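Local coordinates for protein 433aa long hypothetical phosphoribosylglycinamide formyl transferase (Pyrococcus horikoshii, PDB 2DWC) that is of unknown function but is a PurT-like ATP-grasp protein that holds a bound ADP, at residues A114-A118 against S293-H297; R121-R125 against K198-E202. All coordinates share one frame; numbering follows the deposited sequence.

Interaction 1 (A114-A118 against S293-H297); sequences ATWIA and SPRPH
The short helix 112-118 of the preATP-grasp region rests here on the loop that leaves strand 286-293 of the ATP-grasp domain, with Pro294 pressed against one side of the helix. The proline ring lies across the methyls of two alanines one turn apart, Ala114 and Ala118. CB of Ala114 lies 3.9 Å from Pro294 CB, while Ala118 CB is closer, 3.6 Å from Pro294 CD at the other end of the ring. Pro294 CG comes within 3.9 Å of Ala114 O, a carbonyl whose hydrogen bond goes to Ala118 N within the helix. Pro294 is the centre of an inverse gamma turn; beyond it the backbone moves away from the helix, and the Arg295 side chain folds back. Bends at chi1 (54°) and chi3 (132°) carry its guanidinium to the CG corner of the proline, where Pro294 CG sits 3.7 Å above one face, offset toward the rim. At the edge Arg295 NH1 gives a hydrogen bond to Thr115 OG1, 3.1 Å long and nearly straight at 160°, with the oxygen close to the guanidinium plane. The threonine methyl, Thr115 CG2, reaches Arg295 NH2 at 3.9 Å. The same threonine also packs on Leu95 and Leu98 of helix 95-103, whereas Pro294 is backed by Phe276 of strand 274-283. The arrangement belongs to the junction where helix 112-118, at the end of the Rossmann-like preATP-grasp region, is seated on the loop after strand 286-293 of the ATP-grasp region.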
loop_
_atom_site.group_PDB
_atom_site.type_symbol
_atom_site.label_atom_id
_atom_site.label_comp_id
_atom_site.label_asym_id
_atom_site.label_seq_id
_atom_site.Cartn_x
_atom_site.Cartn_y
_atom_site.Cartn_z
ATOM N N ALA B 114 0.015 4.452 28.805
ATOM C CA ALA B 114 0.236 3.110 28.255
ATOM C C ALA B 114 1.672 2.855 27.878
ATOM O O ALA B 114 2.184 1.769 28.103
ATOM C CB ALA B 114 -0.695 2.847 27.027
ATOM N N THR B 115 2.343 3.847 27.298
ATOM C CA THR B 115 3.737 3.659 26.923
ATOM C C THR B 115 4.597 3.583 28.170
ATOM O O THR B 115 5.512 2.751 28.263
ATOM C CB THR B 115 4.194 4.792 25.993
ATOM O OG1 THR B 115 3.502 4.632 24.752
ATOM C CG2 THR B 115 5.712 4.746 25.722
ATOM N N TRP B 116 4.259 4.393 29.157
ATOM C CA TRP B 116 5.031 4.401 30.400
ATOM C C TRP B 116 4.849 3.071 31.154
ATOM O O TRP B 116 5.799 2.565 31.746
ATOM C CB TRP B 116 4.576 5.610 31.228
ATOM C CG TRP B 116 5.076 5.668 32.621
ATOM C CD1 TRP B 116 6.246 6.234 33.061
ATOM C CD2 TRP B 116 4.368 5.236 33.783
ATOM N NE1 TRP B 116 6.303 6.182 34.444
ATOM C CE2 TRP B 116 5.160 5.577 34.909
ATOM C CE3 TRP B 116 3.131 4.601 33.984
ATOM C CZ2 TRP B 116 4.751 5.303 36.216
ATOM C CZ3 TRP B 116 2.727 4.329 35.296
ATOM C CH2 TRP B 116 3.535 4.680 36.383
ATOM N N ILE B 117 3.653 2.488 31.109
ATOM C CA ILE B 117 3.432 1.209 31.764
ATOM C C ILE B 117 4.155 0.088 31.046
ATOM O O ILE B 117 4.926 -0.641 31.655
ATOM C CB ILE B 117 1.950 0.835 31.813
ATOM C CG1 ILE B 117 1.238 1.696 32.841
ATOM C CG2 ILE B 117 1.782 -0.674 32.122
ATOM C CD1 ILE B 117 -0.248 1.402 32.943
ATOM N N ALA B 118 3.956 -0.002 29.731
ATOM C CA ALA B 118 4.532 -1.092 28.958
ATOM C C ALA B 118 6.037 -1.151 28.918
ATOM O O ALA B 118 6.620 -2.202 28.622
ATOM C CB ALA B 118 3.965 -1.065 27.505
ATOM N N SER B 293 2.465 -4.537 23.617
ATOM C CA SER B 293 3.063 -3.327 23.039
ATOM C C SER B 293 1.865 -2.452 22.692
ATOM O O SER B 293 0.957 -2.885 21.989
ATOM C CB SER B 293 3.861 -3.649 21.778
ATOM O OG SER B 293 4.635 -2.517 21.460
ATOM N N PRO B 294 1.827 -1.201 23.200
ATOM C CA PRO B 294 0.690 -0.323 22.918
ATOM C C PRO B 294 0.795 0.408 21.575
ATOM O O PRO B 294 0.613 1.626 21.511
ATOM C CB PRO B 294 0.706 0.621 24.120
ATOM C CG PRO B 294 2.179 0.839 24.308
ATOM C CD PRO B 294 2.783 -0.539 24.112
ATOM N N ARG B 295 1.032 -0.371 20.524
ATOM C CA ARG B 295 1.200 0.176 19.173
ATOM C C ARG B 295 1.389 -0.987 18.245
ATOM O O ARG B 295 1.550 -2.125 18.695
ATOM C CB ARG B 295 2.481 1.052 19.161
ATOM C CG ARG B 295 3.778 0.371 19.657
ATOM C CD ARG B 295 4.915 1.453 19.744
ATOM N NE ARG B 295 5.593 1.361 21.020
ATOM C CZ ARG B 295 5.387 2.124 22.100
ATOM N NH1 ARG B 295 4.498 3.157 22.175
ATOM N NH2 ARG B 295 6.071 1.790 23.174
ATOM N N PRO B 296 1.402 -0.724 16.930
ATOM C CA PRO B 296 1.606 -1.758 15.910
ATOM C C PRO B 296 2.922 -2.480 16.289
ATOM O O PRO B 296 3.860 -1.868 16.824
ATOM C CB PRO B 296 1.773 -0.947 14.624
ATOM C CG PRO B 296 0.828 0.220 14.823
ATOM C CD PRO B 296 1.007 0.578 16.320
ATOM N N HIS B 297 2.989 -3.771 16.006
ATOM C CA HIS B 297 4.112 -4.591 16.392
ATOM C C HIS B 297 4.672 -5.292 15.144
ATOM O O HIS B 297 3.908 -5.602 14.208
ATOM C CB HIS B 297 3.583 -5.639 17.389
ATOM C CG HIS B 297 4.652 -6.414 18.083
ATOM N ND1 HIS B 297 5.586 -5.816 18.906
ATOM C CD2 HIS B 297 4.923 -7.741 18.102
ATOM C CE1 HIS B 297 6.388 -6.743 19.400
ATOM N NE2 HIS B 297 6.009 -7.918 18.928
#

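Interaction 2 (R121-R125 against K198-E202); sequences RERLR and KIIVE. With ADP (adenosine-5'-diphosphate), chain H.
The guanidinium groups of Arg121 and Arg125 are reached at their edges, Arg121's by ADP and Arg125's by water 1. In the plane of Arg121, O3B of the ADP takes a hydrogen bond of 2.6 Å from NH2 and a weak one from NH1, while NE bonds Ala163 O and so helps fix the group. The chain behind runs extended from CG to NE, and Arg121 CD rests 3.9 Å from Ile200 CG2. Arg125, bent at chi2 (48°) and chi3 (61°), meets Glu202 obliquely, the guanidinium and carboxylate planes 50° apart. Glu202 OE1 lies 3.5 Å from Arg125 NH2, well out of the guanidinium plane, a salt bridge of charges alone. Water 1 links the same NH2, from which it accepts at 2.8 Å, to Glu202 OE2. Helix 121-132 faces strand 199-203 of the antiparallel ATP-grasp sheet, and the ADP lies beside this pair, at the Glu202 end: Glu202 OE2 accepts from ADP N6 at 3.1 Å. Ser137 OG bonds both this OE2 and Arg125 NH1, while Lys162 pairs with OE1. Ile200 fills the middle, its CD1 4.1 Å from Arg125 CG. Farther from the nucleotide, Glu122 OE2 lies 3.2 Å from Lys198 NZ in a salt bridge.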
loop_
_atom_site.group_PDB
_atom_site.type_symbol
_atom_site.label_atom_id
_atom_site.label_comp_id
_atom_site.label_asym_id
_atom_site.label_seq_id
_atom_site.Cartn_x
_atom_site.Cartn_y
_atom_site.Cartn_z
ATOM N N ARG B 121 8.756 -3.676 33.127
ATOM C CA ARG B 121 8.208 -5.009 33.339
ATOM C C ARG B 121 7.386 -5.187 34.610
ATOM O O ARG B 121 6.443 -5.984 34.628
ATOM C CB ARG B 121 9.305 -6.078 33.270
ATOM C CG ARG B 121 10.052 -6.147 31.949
ATOM C CD ARG B 121 10.838 -7.419 31.932
ATOM N NE ARG B 121 11.816 -7.454 30.864
ATOM C CZ ARG B 121 11.560 -7.833 29.618
ATOM N NH1 ARG B 121 10.336 -8.212 29.264
ATOM N NH2 ARG B 121 12.551 -7.863 28.735
ATOM N N GLU B 122 7.713 -4.442 35.665
ATOM C CA GLU B 122 6.951 -4.564 36.907
ATOM C C GLU B 122 5.612 -3.823 36.814
ATOM O O GLU B 122 4.570 -4.338 37.195
ATOM C CB GLU B 122 7.756 -4.029 38.101
ATOM C CG GLU B 122 6.955 -4.142 39.393
ATOM C CD GLU B 122 7.764 -3.775 40.625
ATOM O OE1 GLU B 122 7.255 -3.987 41.743
ATOM O OE2 GLU B 122 8.890 -3.277 40.464
ATOM N N ARG B 123 5.631 -2.596 36.301
ATOM C CA ARG B 123 4.379 -1.880 36.169
ATOM C C ARG B 123 3.430 -2.674 35.247
ATOM O O ARG B 123 2.236 -2.770 35.499
ATOM C CB ARG B 123 4.618 -0.474 35.597
ATOM C CG ARG B 123 5.454 0.441 36.503
ATOM C CD ARG B 123 5.372 1.914 36.056
ATOM N NE ARG B 123 6.127 2.202 34.831
ATOM C CZ ARG B 123 7.301 2.838 34.802
ATOM N NH1 ARG B 123 7.858 3.253 35.935
ATOM N NH2 ARG B 123 7.918 3.071 33.644
ATOM N N LEU B 124 3.981 -3.251 34.191
ATOM C CA LEU B 124 3.168 -4.001 33.239
ATOM C C LEU B 124 2.601 -5.282 33.847
ATOM O O LEU B 124 1.400 -5.534 33.775
ATOM C CB LEU B 124 3.993 -4.362 32.013
ATOM C CG LEU B 124 3.200 -5.061 30.909
ATOM C CD1 LEU B 124 1.969 -4.209 30.558
ATOM C CD2 LEU B 124 4.114 -5.275 29.703
ATOM N N ARG B 125 3.482 -6.086 34.435
ATOM C CA ARG B 125 3.037 -7.345 35.027
ATOM C C ARG B 125 1.991 -7.084 36.100
ATOM O O ARG B 125 0.959 -7.758 36.152
ATOM C CB ARG B 125 4.237 -8.125 35.595
ATOM C CG ARG B 125 3.873 -9.517 36.187
ATOM C CD ARG B 125 2.986 -10.390 35.273
ATOM N NE ARG B 125 3.598 -10.720 33.969
ATOM C CZ ARG B 125 4.200 -11.867 33.683
ATOM N NH1 ARG B 125 4.295 -12.815 34.606
ATOM N NH2 ARG B 125 4.663 -12.085 32.457
ATOM N N LYS B 198 16.631 -4.051 39.208
ATOM C CA LYS B 198 15.388 -4.770 39.487
ATOM C C LYS B 198 15.212 -5.887 38.443
ATOM O O LYS B 198 15.445 -5.681 37.252
ATOM C CB LYS B 198 14.211 -3.795 39.425
ATOM C CG LYS B 198 12.885 -4.387 39.850
ATOM C CD LYS B 198 12.516 -3.971 41.261
ATOM C CE LYS B 198 11.289 -4.731 41.734
ATOM N NZ LYS B 198 10.682 -4.175 42.975
ATOM N N ILE B 199 14.808 -7.074 38.886
ATOM C CA ILE B 199 14.650 -8.196 37.970
ATOM C C ILE B 199 13.339 -8.925 38.225
ATOM O O ILE B 199 12.860 -8.960 39.368
ATOM C CB ILE B 199 15.813 -9.216 38.151
ATOM C CG1 ILE B 199 17.135 -8.604 37.668
ATOM C CG2 ILE B 199 15.503 -10.505 37.413
ATOM C CD1 ILE B 199 18.354 -9.501 37.883
ATOM N N ILE B 200 12.729 -9.468 37.164
ATOM C CA ILE B 200 11.518 -10.251 37.351
ATOM C C ILE B 200 11.947 -11.671 37.007
ATOM O O ILE B 200 12.649 -11.903 36.018
ATOM C CB ILE B 200 10.311 -9.797 36.447
ATOM C CG1 ILE B 200 9.118 -10.723 36.695
ATOM C CG2 ILE B 200 10.707 -9.797 34.974
ATOM C CD1 ILE B 200 7.835 -10.347 35.960
ATOM N N VAL B 201 11.574 -12.607 37.871
ATOM C CA VAL B 201 11.910 -14.009 37.687
ATOM C C VAL B 201 10.616 -14.742 37.395
ATOM O O VAL B 201 9.681 -14.693 38.202
ATOM C CB VAL B 201 12.541 -14.614 38.982
ATOM C CG1 VAL B 201 12.871 -16.085 38.746
ATOM C CG2 VAL B 201 13.809 -13.844 39.352
ATOM N N GLU B 202 10.554 -15.437 36.258
ATOM C CA GLU B 202 9.327 -16.132 35.878
ATOM C C GLU B 202 9.485 -17.627 35.666
ATOM O O GLU B 202 10.524 -18.082 35.192
ATOM C CB GLU B 202 8.782 -15.573 34.546
ATOM C CG GLU B 202 8.590 -14.071 34.505
ATOM C CD GLU B 202 8.072 -13.598 33.133
ATOM O OE1 GLU B 202 8.142 -12.389 32.853
ATOM O OE2 GLU B 202 7.596 -14.446 32.349
HETATM P PB ADP H . 11.110 -9.125 25.135
HETATM O O1B ADP H . 10.288 -8.016 24.599
HETATM O O2B ADP H . 11.809 -10.217 24.178
HETATM O O3B ADP H . 11.789 -9.052 26.592
HETATM P PA ADP H . 10.192 -11.287 26.667
HETATM O O1A ADP H . 11.517 -11.178 27.318
HETATM O O2A ADP H . 9.003 -11.175 27.744
HETATM O O3A ADP H . 9.928 -10.116 25.595
HETATM O "O5'" ADP H . 10.014 -12.686 25.897
HETATM C "C5'" ADP H . 10.921 -13.060 24.857
HETATM C "C4'" ADP H . 10.755 -14.551 24.572
HETATM O "O4'" ADP H . 11.324 -15.370 25.607
HETATM C "C3'" ADP H . 9.267 -14.901 24.572
HETATM O "O3'" ADP H . 8.706 -14.553 23.304
HETATM C "C2'" ADP H . 9.410 -16.416 24.682
HETATM O "O2'" ADP H . 9.944 -16.931 23.460
HETATM C "C1'" ADP H . 10.464 -16.511 25.786
HETATM N N9 ADP H . 9.844 -16.392 27.126
HETATM C C8 ADP H . 9.733 -15.283 27.851
HETATM N N7 ADP H . 9.141 -15.568 29.012
HETATM C C5 ADP H . 8.880 -16.866 29.026
HETATM C C6 ADP H . 8.277 -17.728 29.940
HETATM N N6 ADP H . 7.867 -17.276 31.121
HETATM N N1 ADP H . 8.149 -19.023 29.620
HETATM C C2 ADP H . 8.586 -19.492 28.466
HETATM N N3 ADP H . 9.167 -18.703 27.576
HETATM C C4 ADP H . 9.326 -17.399 27.823
HETATM O O HOH W 1 5.651 -13.982 30.623
#

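How the interactions relate
Both contacts use successive helices, 112-118 in interaction 1 and 121-132 in interaction 2, and the two touch directly: Trp116 O is probably hydrogen-bonded to Arg123 NH2 (2.9 Å), and Ile117 packs on Leu124. Their centres are about 15 Å apart. Interaction 1 is buried near the centre of the chain and is chiefly apolar, with one neutral hydroxyl receiving an arginine. Interaction 2, partly buried and farther out, is dominated by charge, part of it at the ADP pocket, where two of its residues bond the nucleotide. The first helix meets the loop after strand 286-293, whereas the second meets the four-stranded antiparallel sheet that holds strand 199-203.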